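5' nucleotidase family protein (Staphylococcus aureus subsp. aureus, PDB 4Q7F) is a 5'-nucleotidase family protein that joins a calcineurin-like metallophosphoesterase domain, with two metal ions bound, to a 5'-nucleotidase C-terminal domain. Local coordinates at residues 105-109 against 110-114; 121-124 against 125-128. All coordinates share one frame; numbering follows the deposited sequence. Where two conformers were deposited one is given.

Interaction 1. Residues 105-109 against 110-114; sequences GTLGN and HEFNY. With MG (magnesium ion), chain B; 3D1 ((2R,3S,5R)-5-(6-amino-9H-purin-9-yl)-tetrahydro-2-(hydroxymethyl)furan-3-ol), chain D.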
# COMPACT_ATOMS: atom_id res chain seq x y z
N GLY A 105 -14.00 -9.68 -7.15
CA GLY A 105 -13.01 -8.75 -6.61
C GLY A 105 -12.60 -7.68 -7.58
O GLY A 105 -13.14 -7.56 -8.70
N THR A 106 -11.65 -6.85 -7.12
CA THR A 106 -11.09 -5.78 -7.88
C THR A 106 -9.55 -5.80 -7.77
O THR A 106 -8.96 -6.55 -6.95
CB THR A 106 -11.56 -4.40 -7.34
OG1 THR A 106 -11.14 -4.24 -5.99
CG2 THR A 106 -13.08 -4.28 -7.44
N LEU A 107 -8.91 -4.97 -8.59
CA LEU A 107 -7.47 -4.86 -8.62
C LEU A 107 -7.03 -3.66 -7.86
O LEU A 107 -7.59 -2.57 -8.00
CB LEU A 107 -6.96 -4.70 -10.05
CG LEU A 107 -7.10 -5.85 -11.02
CD1 LEU A 107 -6.67 -5.37 -12.39
CD2 LEU A 107 -6.27 -7.05 -10.57
N GLY A 108 -6.01 -3.87 -7.03
CA GLY A 108 -5.36 -2.80 -6.30
C GLY A 108 -4.01 -2.53 -6.97
O GLY A 108 -3.58 -3.31 -7.82
N ASN A 109 -3.35 -1.42 -6.61
CA ASN A 109 -2.08 -1.11 -7.22
C ASN A 109 -0.98 -2.14 -6.97
O ASN A 109 -0.13 -2.36 -7.84
CB ASN A 109 -1.57 0.28 -6.79
CG ASN A 109 -1.46 0.42 -5.28
OD1 ASN A 109 -2.47 0.42 -4.57
ND2 ASN A 109 -0.24 0.62 -4.80
N HIS A 110 -0.97 -2.75 -5.80
CA HIS A 110 0.04 -3.75 -5.44
C HIS A 110 -0.08 -5.06 -6.19
O HIS A 110 0.84 -5.89 -6.16
CB HIS A 110 0.12 -3.92 -3.91
CG HIS A 110 0.58 -2.68 -3.22
ND1 HIS A 110 1.89 -2.29 -3.22
CD2 HIS A 110 -0.11 -1.71 -2.56
CE1 HIS A 110 2.01 -1.15 -2.57
NE2 HIS A 110 0.81 -0.76 -2.18
N GLU A 111 -1.20 -5.27 -6.88
CA GLU A 111 -1.32 -6.44 -7.74
C GLU A 111 -0.34 -6.44 -8.91
O GLU A 111 -0.12 -7.47 -9.54
CB GLU A 111 -2.74 -6.59 -8.28
CG GLU A 111 -3.58 -7.56 -7.47
CD GLU A 111 -3.97 -7.01 -6.12
OE1 GLU A 111 -3.32 -7.39 -5.13
OE2 GLU A 111 -4.88 -6.17 -6.07
N PHE A 112 0.25 -5.27 -9.20
CA PHE A 112 1.23 -5.13 -10.27
C PHE A 112 2.69 -5.23 -9.79
O PHE A 112 3.59 -5.36 -10.62
CB PHE A 112 1.00 -3.79 -10.99
CG PHE A 112 -0.37 -3.68 -11.64
CD1 PHE A 112 -0.57 -4.12 -12.95
CD2 PHE A 112 -1.46 -3.16 -10.93
CE1 PHE A 112 -1.82 -4.03 -13.54
CE2 PHE A 112 -2.72 -3.09 -11.51
CZ PHE A 112 -2.89 -3.50 -12.83
N ASN A 113 2.92 -5.19 -8.47
CA ASN A 113 4.25 -5.20 -7.87
C ASN A 113 5.19 -6.30 -8.32
O ASN A 113 6.39 -6.14 -8.21
CB ASN A 113 4.18 -5.32 -6.33
CG ASN A 113 3.84 -4.00 -5.61
OD1 ASN A 113 3.84 -3.97 -4.38
ND2 ASN A 113 3.59 -2.93 -6.36
N TYR A 114 4.67 -7.44 -8.76
CA TYR A 114 5.52 -8.55 -9.16
C TYR A 114 5.51 -8.83 -10.65
O TYR A 114 5.95 -9.89 -11.09
CB TYR A 114 5.09 -9.82 -8.42
CG TYR A 114 5.16 -9.73 -6.90
CD1 TYR A 114 6.38 -9.59 -6.25
CD2 TYR A 114 4.01 -9.80 -6.13
CE1 TYR A 114 6.45 -9.52 -4.88
CE2 TYR A 114 4.07 -9.73 -4.75
CZ TYR A 114 5.28 -9.60 -4.12
OH TYR A 114 5.34 -9.54 -2.74
MG MG B . -3.62 0.27 -2.63
O5' 3D1 D . -0.21 5.64 -2.11
C5' 3D1 D . 1.05 4.97 -2.07
C4' 3D1 D . 0.86 3.47 -2.11
O4' 3D1 D . 2.15 2.91 -2.33
C1' 3D1 D . 2.62 2.19 -1.19
N9 3D1 D . 4.06 2.51 -0.98
C4 3D1 D . 5.02 1.85 -1.62
N3 3D1 D . 5.02 0.85 -2.52
C2 3D1 D . 6.18 0.37 -3.01
N1 3D1 D . 7.39 0.87 -2.65
C6 3D1 D . 7.53 1.87 -1.76
N6 3D1 D . 8.77 2.34 -1.42
C5 3D1 D . 6.30 2.45 -1.19
N7 3D1 D . 5.98 3.42 -0.30
C8 3D1 D . 4.63 3.46 -0.19
C2' 3D1 D . 1.68 2.52 -0.04
C3' 3D1 D . 0.40 2.82 -0.81
O3' 3D1 D . -0.27 1.58 -1.08
O HOH W 1 -2.82 0.79 -0.52

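Interaction 2. Residues 121-124 against 125-128; sequences DTLR and RLNY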
# COMPACT_ATOMS: atom_id res chain seq x y z
N ASP A 121 -1.42 -14.64 -14.50
CA ASP A 121 -1.47 -16.04 -14.04
C ASP A 121 -2.37 -16.18 -12.79
O ASP A 121 -3.13 -17.15 -12.65
CB ASP A 121 -0.07 -16.53 -13.71
CG ASP A 121 -0.06 -17.93 -13.18
OD1 ASP A 121 -0.40 -18.86 -13.95
OD2 ASP A 121 0.29 -18.13 -11.98
N THR A 122 -2.25 -15.22 -11.88
CA THR A 122 -3.05 -15.19 -10.67
C THR A 122 -4.55 -15.10 -11.02
O THR A 122 -5.38 -15.94 -10.56
CB THR A 122 -2.60 -14.02 -9.75
OG1 THR A 122 -1.28 -14.30 -9.28
CG2 THR A 122 -3.50 -13.85 -8.57
N LEU A 123 -4.91 -14.16 -11.89
CA LEU A 123 -6.32 -14.00 -12.25
C LEU A 123 -6.93 -15.25 -12.85
O LEU A 123 -8.10 -15.54 -12.60
CB LEU A 123 -6.54 -12.81 -13.19
CG LEU A 123 -6.07 -11.45 -12.64
CD1 LEU A 123 -6.44 -10.32 -13.59
CD2 LEU A 123 -6.64 -11.20 -11.28
N ARG A 124 -6.16 -15.99 -13.64
CA ARG A 124 -6.70 -17.20 -14.26
C ARG A 124 -6.77 -18.38 -13.29
O ARG A 124 -7.52 -19.32 -13.52
CB ARG A 124 -5.99 -17.56 -15.59
CG ARG A 124 -4.48 -17.78 -15.54
CD ARG A 124 -3.94 -18.17 -16.93
NE ARG A 124 -2.47 -18.16 -16.96
CZ ARG A 124 -1.71 -17.14 -17.37
NH1 ARG A 124 -0.39 -17.26 -17.31
NH2 ARG A 124 -2.24 -16.01 -17.83
N ARG A 125 -6.00 -18.33 -12.20
CA ARG A 125 -6.02 -19.38 -11.19
C ARG A 125 -7.22 -19.19 -10.19
O ARG A 125 -7.68 -20.14 -9.57
CB ARG A 125 -4.70 -19.43 -10.41
CG ARG A 125 -3.51 -19.99 -11.17
CD ARG A 125 -2.22 -19.88 -10.33
NE ARG A 125 -1.02 -20.39 -11.02
CZ ARG A 125 -0.67 -21.68 -11.10
NH1 ARG A 125 -1.42 -22.63 -10.56
NH2 ARG A 125 0.44 -22.02 -11.74
N LEU A 126 -7.69 -17.95 -10.03
CA LEU A 126 -8.82 -17.65 -9.15
C LEU A 126 -10.13 -18.17 -9.74
O LEU A 126 -10.33 -18.15 -10.97
CB LEU A 126 -8.96 -16.16 -8.91
CG LEU A 126 -7.82 -15.46 -8.16
CD1 LEU A 126 -7.90 -13.95 -8.26
CD2 LEU A 126 -7.82 -15.87 -6.68
N ASN A 127 -11.02 -18.59 -8.86
CA ASN A 127 -12.33 -19.15 -9.26
C ASN A 127 -13.51 -18.14 -9.23
O ASN A 127 -14.65 -18.52 -9.16
CB ASN A 127 -12.65 -20.42 -8.45
CG ASN A 127 -12.84 -20.14 -6.97
OD1 ASN A 127 -13.05 -19.01 -6.56
ND2 ASN A 127 -12.78 -21.19 -6.16
N TYR A 128 -13.19 -16.85 -9.32
CA TYR A 128 -14.19 -15.81 -9.41
C TYR A 128 -13.57 -14.68 -10.23
O TYR A 128 -12.36 -14.59 -10.32
CB TYR A 128 -14.60 -15.30 -8.02
CG TYR A 128 -13.43 -14.82 -7.19
CD1 TYR A 128 -12.94 -13.52 -7.30
CD2 TYR A 128 -12.82 -15.67 -6.30
CE1 TYR A 128 -11.88 -13.09 -6.55
CE2 TYR A 128 -11.75 -15.26 -5.54
CZ TYR A 128 -11.29 -13.96 -5.67
OH TYR A 128 -10.24 -13.58 -4.91
O HOH W 2 -9.87 -13.84 -11.92

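Interaction 1. Residues 105-109 against 110-114
Asn109 and His110 lie side by side; Asn109 OD1 binds the magnesium ion and His110 NE2 meets the bound 3D1. With CG of Asn109 between its backbone N and carbonyl carbon (chi1 57°), OD1 of Asn109 reaches the magnesium ion at 2.3 Å, while ND2 of Asn109 sits over one face of the His110 imidazole, near its rim, the amide and ring planes 54° apart. NE2 of His110 hydrogen-bonds O3' of 3D1 at 2.8 Å. At the other nitrogen, ND1 of His110 donates to OD1 of Asn113 over 2.8 Å, almost straight and in the ring plane, which fixes the rotation of the ring. Glu111 folds back, its chain bent at chi2, and OE2 of Glu111 takes the N-H of Gly108 at 2.7 Å on its anti side; Asp72 N also donates to this oxygen, and Phe73 N and Leu74 N to OE1. The 3-10 turn is closed by backbone bonds from Glu111 N to Gly108 O and from Phe112 N to Asn109 O, both 3.2 Å. Asp72, His207, His247 and a water complete the magnesium site; the water also hydrogen-bonds O3' of 3D1. This is the Gly-Asn-His-Glu motif of calcineurin-like phosphoesterases: the buried carboxylate gathers backbone N-H groups from two loops, a second shell that would steady the metal-binding Asn109.

Interaction 2. Residues 121-124 against 125-128
The C-terminal end of helix 116-125 carries a small salt-bridge network in which Asp121 meets Arg125 one turn further on. CG of Asp121 stands anti to its backbone N (chi1 177°), and the extended Arg125 chain runs back across it, so that NE of Arg125 donates to OD2 of Asp121 at 2.8 Å, a hydrogen-bonded salt bridge. The oxygen lies in the guanidinium plane and is met on its syn side, but the carboxylate and guanidinium planes are 77° apart, making this a single-point contact through NE. In one of two modelled conformers, NE of Arg124 makes a long, doubtful salt bridge, 3.7 Å, to OD1 of Asp121. In the backbone, Thr122 O receives two donors, Arg125 N at 3.0 Å and Leu126 N at 3.1 Å. Leu126 then leaves helical geometry, and CD1 of Leu126 packs 4.3 Å from CD2 of Leu123, with Val94 of helix 91-99 also against Leu126. A water donates to Leu123 O and Tyr128 O, bridging the last turn to the departing chain. Asp121 thus pairs with Arg125, and possibly Arg124, near the C-terminal end of the helix, the negative end of its dipole, where the arginine's positive charge would probably be favourable.

Following the chain from the N terminus, strand 104-105 at the edge of its sheet runs into the loop of interaction 1, whose 3-10 turn brings Asn109 to the magnesium ion and His110 to the 3D1 pocket. Helix 116-125 follows, and interaction 2 finishes it and releases the chain toward strand 135-137. Both contacts are local and come in series, neither nested nor crossed, with centres about 13 Å apart. They nevertheless touch: CD2 of Leu107 packs 4.2 Å from CD2 of Leu123, and N of Gly105 lies 4.0 Å from CD1 of Tyr128. The helix thereby folds back, packing the chain that leads into the metal-binding turn against the last turn of the helix and the residues after it.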